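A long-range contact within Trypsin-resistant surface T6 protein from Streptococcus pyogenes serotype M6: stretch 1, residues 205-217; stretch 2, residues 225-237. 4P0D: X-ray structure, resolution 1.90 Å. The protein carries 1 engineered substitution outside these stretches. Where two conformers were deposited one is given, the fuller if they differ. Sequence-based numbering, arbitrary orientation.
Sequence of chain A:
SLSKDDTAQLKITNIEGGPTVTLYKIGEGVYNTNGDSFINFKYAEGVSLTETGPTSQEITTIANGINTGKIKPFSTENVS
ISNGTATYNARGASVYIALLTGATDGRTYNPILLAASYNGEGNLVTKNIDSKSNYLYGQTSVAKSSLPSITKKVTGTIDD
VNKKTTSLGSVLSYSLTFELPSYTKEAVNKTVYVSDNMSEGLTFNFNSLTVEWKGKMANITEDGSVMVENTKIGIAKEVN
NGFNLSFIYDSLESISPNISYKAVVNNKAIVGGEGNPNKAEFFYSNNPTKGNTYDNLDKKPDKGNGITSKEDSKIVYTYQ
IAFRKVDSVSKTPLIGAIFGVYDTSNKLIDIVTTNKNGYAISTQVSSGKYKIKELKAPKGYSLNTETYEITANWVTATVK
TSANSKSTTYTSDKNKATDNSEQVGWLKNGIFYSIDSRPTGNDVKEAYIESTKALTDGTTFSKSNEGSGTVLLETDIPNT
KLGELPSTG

Stretch 1 205-217: NFNSLTVEWKGKM
Stretch 2 225-237: SVMVENTKIGIAK

The two stretches face each other through side chains, with no backbone hydrogen bond between them; strands 209-213 and 231-237 run nearly antiparallel (165°), their axes 10.1 Å apart at closest approach, and 573 Å² is buried in all. CA-CA distances set the register: Phe-206 to Lys-237 8.3 Å, Leu-209 to Ala-236 9.0 Å, Val-211 to Val-226 7.7 Å, Met-217 to Val-228 6.9 Å. In stretch 2, a hairpin, strand 225-228 pairs with 231-237 through Val-226 N to Gly-234 O (2.8 Å) and Ile-233 N to Val-226 O (2.9 Å). Val-226 (chi1 t) points toward stretch 1, its CG1 4.0 Å from CG1 of Val-211 (also t). Met-227 turns away, in keeping with strand alternation. Val-228 (t) again faces inward; its CG1 lies at the edge of the Trp-213 ring, 4.0 Å from CE3, and 3.7 Å from Lys-216 CB. Both valines, branched and apolar, fill buried space without polar groups needing partners.

A type I' turn from Val-228 to Thr-231 places Glu-229 at phi/psi 46/44. Its two carboxylate oxygens (p, t, chi3 49°) let it bridge two lysines: OE2 accepts from Lys-214 NZ (m, t, m, t) at 3.0 Å and OE1 from Lys-216 NZ (m, t, t, t) at 2.8 Å, both salt bridges. Another type I' turn, Trp-213 to Lys-216, brings these lysines together.

Ile-233 (p, t) is apolar enough to cover Trp-213 (t, chi2 72°): CG2 sits 4.2 Å from the six-membered ring centroid, 14° off the normal, a CH-pi contact, while CD1 approaches Trp-213 CB (3.9 Å) and Val-211 CG1 (4.2 Å). Ile-233 leaves extended geometry (-99/-8) and Gly-234 is fully extended (179/-176); Ala-236 is the next inward-facing residue. Its small methyl CB meets Leu-209 CD2 (3.8 Å; t, p) and Phe-206 CZ (4.2 Å; t, chi2 68°). Type I turns span Asn-205 to Ser-208 and Phe-206 to Leu-209. Finally, Phe-206 CE1 reaches Lys-237 C at 3.7 Å.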

# COMPACT_ATOMS: atom_id res chain seq x y z
N ASN A 205 6.93 -2.53 -12.52
CA ASN A 205 7.75 -3.57 -13.13
C ASN A 205 7.64 -4.86 -12.32
O ASN A 205 8.33 -5.03 -11.31
CB ASN A 205 9.23 -3.15 -13.21
CG ASN A 205 10.09 -4.14 -14.01
OD1 ASN A 205 9.74 -5.31 -14.19
ND2 ASN A 205 11.21 -3.66 -14.51
N PHE A 206 6.80 -5.78 -12.79
CA PHE A 206 6.59 -7.04 -12.07
C PHE A 206 7.87 -7.85 -11.95
O PHE A 206 8.12 -8.45 -10.91
CB PHE A 206 5.50 -7.86 -12.76
CG PHE A 206 5.19 -9.14 -12.06
CD1 PHE A 206 4.59 -9.14 -10.81
CD2 PHE A 206 5.52 -10.36 -12.64
CE1 PHE A 206 4.29 -10.32 -10.16
CE2 PHE A 206 5.23 -11.56 -11.99
CZ PHE A 206 4.61 -11.54 -10.75
N ASN A 207 8.68 -7.85 -13.00
CA ASN A 207 9.96 -8.53 -13.01
C ASN A 207 10.93 -8.02 -11.95
O ASN A 207 11.86 -8.74 -11.59
CB ASN A 207 10.61 -8.43 -14.41
N SER A 208 10.73 -6.79 -11.44
CA SER A 208 11.56 -6.25 -10.36
C SER A 208 11.16 -6.77 -8.98
O SER A 208 11.84 -6.50 -8.04
CB SER A 208 11.49 -4.72 -10.33
OG SER A 208 10.23 -4.28 -9.87
N LEU A 209 10.04 -7.48 -8.87
CA LEU A 209 9.52 -7.89 -7.56
C LEU A 209 10.47 -8.86 -6.89
O LEU A 209 10.86 -9.88 -7.46
CB LEU A 209 8.12 -8.54 -7.72
CG LEU A 209 7.36 -8.97 -6.46
CD1 LEU A 209 6.96 -7.77 -5.61
CD2 LEU A 209 6.11 -9.77 -6.86
N THR A 210 10.86 -8.54 -5.66
CA THR A 210 11.71 -9.42 -4.90
C THR A 210 11.11 -9.64 -3.54
O THR A 210 10.34 -8.84 -3.02
CB THR A 210 13.14 -8.86 -4.76
OG1 THR A 210 13.13 -7.78 -3.82
CG2 THR A 210 13.65 -8.36 -6.09
N VAL A 211 11.47 -10.76 -2.94
CA VAL A 211 10.98 -11.12 -1.63
C VAL A 211 12.19 -11.65 -0.86
O VAL A 211 12.90 -12.53 -1.36
CB VAL A 211 9.88 -12.21 -1.73
CG1 VAL A 211 9.52 -12.75 -0.38
CG2 VAL A 211 8.63 -11.68 -2.43
N GLU A 212 12.45 -11.10 0.32
CA GLU A 212 13.45 -11.63 1.24
C GLU A 212 12.70 -12.20 2.43
O GLU A 212 11.70 -11.65 2.87
CB GLU A 212 14.45 -10.54 1.69
CG GLU A 212 15.38 -10.90 2.86
CD GLU A 212 14.89 -10.38 4.22
OE1 GLU A 212 14.73 -9.14 4.32
OE2 GLU A 212 14.69 -11.19 5.18
N TRP A 213 13.17 -13.34 2.92
CA TRP A 213 12.57 -14.00 4.07
C TRP A 213 13.69 -14.76 4.79
O TRP A 213 14.48 -15.46 4.15
CB TRP A 213 11.47 -14.96 3.62
CG TRP A 213 10.85 -15.77 4.75
CD1 TRP A 213 10.01 -15.33 5.72
CD2 TRP A 213 11.03 -17.16 4.97
NE1 TRP A 213 9.66 -16.37 6.55
CE2 TRP A 213 10.27 -17.51 6.10
CE3 TRP A 213 11.75 -18.15 4.32
CZ2 TRP A 213 10.22 -18.81 6.60
CZ3 TRP A 213 11.71 -19.43 4.81
CH2 TRP A 213 10.95 -19.75 5.94
N LYS A 214 13.77 -14.57 6.10
CA LYS A 214 14.86 -15.13 6.91
C LYS A 214 16.25 -14.76 6.39
O LYS A 214 17.17 -15.56 6.49
CB LYS A 214 14.72 -16.65 7.02
CG LYS A 214 13.51 -17.08 7.84
CD LYS A 214 13.71 -18.43 8.51
CE LYS A 214 14.12 -19.50 7.51
NZ LYS A 214 13.74 -20.86 7.98
N GLY A 215 16.40 -13.57 5.83
CA GLY A 215 17.68 -13.12 5.33
C GLY A 215 18.15 -13.84 4.07
O GLY A 215 19.34 -13.83 3.77
N LYS A 216 17.21 -14.45 3.35
CA LYS A 216 17.48 -15.14 2.09
C LYS A 216 16.60 -14.55 0.99
O LYS A 216 15.44 -14.28 1.22
CB LYS A 216 17.16 -16.62 2.24
CG LYS A 216 17.98 -17.31 3.31
CD LYS A 216 17.52 -18.73 3.52
CE LYS A 216 18.46 -19.45 4.48
NZ LYS A 216 18.35 -20.92 4.28
N MET A 217 17.14 -14.38 -0.21
CA MET A 217 16.32 -13.91 -1.32
C MET A 217 15.53 -15.07 -1.90
O MET A 217 16.06 -16.17 -2.10
CB MET A 217 17.17 -13.30 -2.44
CG MET A 217 17.90 -12.03 -2.04
SD MET A 217 16.83 -10.72 -1.40
CE MET A 217 15.56 -10.73 -2.63
N SER A 225 5.45 -18.77 -8.21
CA SER A 225 5.86 -19.39 -6.97
C SER A 225 7.03 -18.66 -6.37
O SER A 225 8.04 -18.43 -7.03
CB SER A 225 6.22 -20.86 -7.18
OG SER A 225 5.09 -21.61 -7.55
N VAL A 226 6.88 -18.31 -5.11
CA VAL A 226 7.92 -17.63 -4.36
C VAL A 226 8.67 -18.72 -3.59
O VAL A 226 8.15 -19.28 -2.62
CB VAL A 226 7.31 -16.63 -3.37
CG1 VAL A 226 8.41 -15.88 -2.63
CG2 VAL A 226 6.39 -15.67 -4.12
N MET A 227 9.89 -19.02 -4.04
CA MET A 227 10.67 -20.15 -3.51
C MET A 227 11.85 -19.69 -2.67
O MET A 227 12.66 -18.88 -3.13
CB MET A 227 11.20 -21.01 -4.67
CG MET A 227 10.13 -21.52 -5.64
SD MET A 227 8.84 -22.51 -4.88
CE MET A 227 9.82 -23.92 -4.33
N VAL A 228 11.94 -20.19 -1.44
CA VAL A 228 13.13 -20.03 -0.60
C VAL A 228 13.45 -21.38 0.04
O VAL A 228 12.54 -22.08 0.52
CB VAL A 228 12.94 -19.01 0.56
CG1 VAL A 228 14.27 -18.71 1.24
CG2 VAL A 228 12.33 -17.72 0.05
N GLU A 229 14.72 -21.74 0.08
CA GLU A 229 15.19 -23.02 0.67
C GLU A 229 14.36 -24.26 0.25
O GLU A 229 14.06 -25.12 1.08
CB GLU A 229 15.38 -22.92 2.22
CG GLU A 229 14.26 -22.31 3.07
CD GLU A 229 14.65 -22.12 4.54
OE1 GLU A 229 15.72 -21.56 4.83
OE2 GLU A 229 13.87 -22.51 5.44
N ASN A 230 14.04 -24.34 -1.05
CA ASN A 230 13.17 -25.37 -1.63
C ASN A 230 11.74 -25.37 -1.07
O ASN A 230 10.98 -26.31 -1.28
CB ASN A 230 13.79 -26.80 -1.51
CG ASN A 230 14.88 -27.06 -2.54
OD1 ASN A 230 14.89 -26.48 -3.63
ND2 ASN A 230 15.80 -27.98 -2.21
N THR A 231 11.39 -24.31 -0.36
CA THR A 231 10.06 -24.15 0.21
C THR A 231 9.32 -23.08 -0.55
O THR A 231 9.86 -22.00 -0.80
CB THR A 231 10.15 -23.73 1.69
OG1 THR A 231 10.83 -24.75 2.42
CG2 THR A 231 8.77 -23.51 2.29
N LYS A 232 8.09 -23.36 -0.91
CA LYS A 232 7.22 -22.34 -1.48
C LYS A 232 6.54 -21.56 -0.35
O LYS A 232 5.72 -22.10 0.39
CB LYS A 232 6.17 -23.01 -2.36
CG LYS A 232 5.33 -22.03 -3.15
CD LYS A 232 4.00 -22.64 -3.55
CE LYS A 232 4.07 -23.30 -4.90
NZ LYS A 232 2.71 -23.76 -5.31
N ILE A 233 6.88 -20.28 -0.20
CA ILE A 233 6.29 -19.49 0.88
C ILE A 233 5.12 -18.63 0.41
O ILE A 233 4.44 -17.99 1.21
CB ILE A 233 7.31 -18.59 1.61
CG1 ILE A 233 7.91 -17.54 0.67
CG2 ILE A 233 8.40 -19.45 2.23
CD1 ILE A 233 8.70 -16.46 1.38
N GLY A 234 4.91 -18.58 -0.90
CA GLY A 234 3.82 -17.81 -1.44
C GLY A 234 3.79 -17.88 -2.95
O GLY A 234 4.57 -18.60 -3.57
N ILE A 235 2.87 -17.13 -3.54
CA ILE A 235 2.70 -17.05 -4.99
C ILE A 235 2.30 -15.62 -5.32
O ILE A 235 1.43 -15.02 -4.66
CB ILE A 235 1.60 -17.99 -5.51
CG1 ILE A 235 1.83 -19.43 -5.04
CG2 ILE A 235 1.56 -17.98 -7.03
CD1 ILE A 235 0.76 -20.37 -5.54
N ALA A 236 2.95 -15.08 -6.35
CA ALA A 236 2.75 -13.73 -6.81
C ALA A 236 2.17 -13.73 -8.20
O ALA A 236 2.47 -14.64 -9.01
CB ALA A 236 4.08 -13.01 -6.82
N LYS A 237 1.38 -12.69 -8.49
CA LYS A 237 0.81 -12.48 -9.82
C LYS A 237 0.70 -11.00 -10.14
O LYS A 237 0.35 -10.19 -9.27
CB LYS A 237 -0.57 -13.12 -9.90
CG LYS A 237 -1.21 -13.18 -11.28
CD LYS A 237 -2.68 -13.61 -11.13
CE LYS A 237 -3.23 -14.12 -12.44
NZ LYS A 237 -3.21 -13.05 -13.47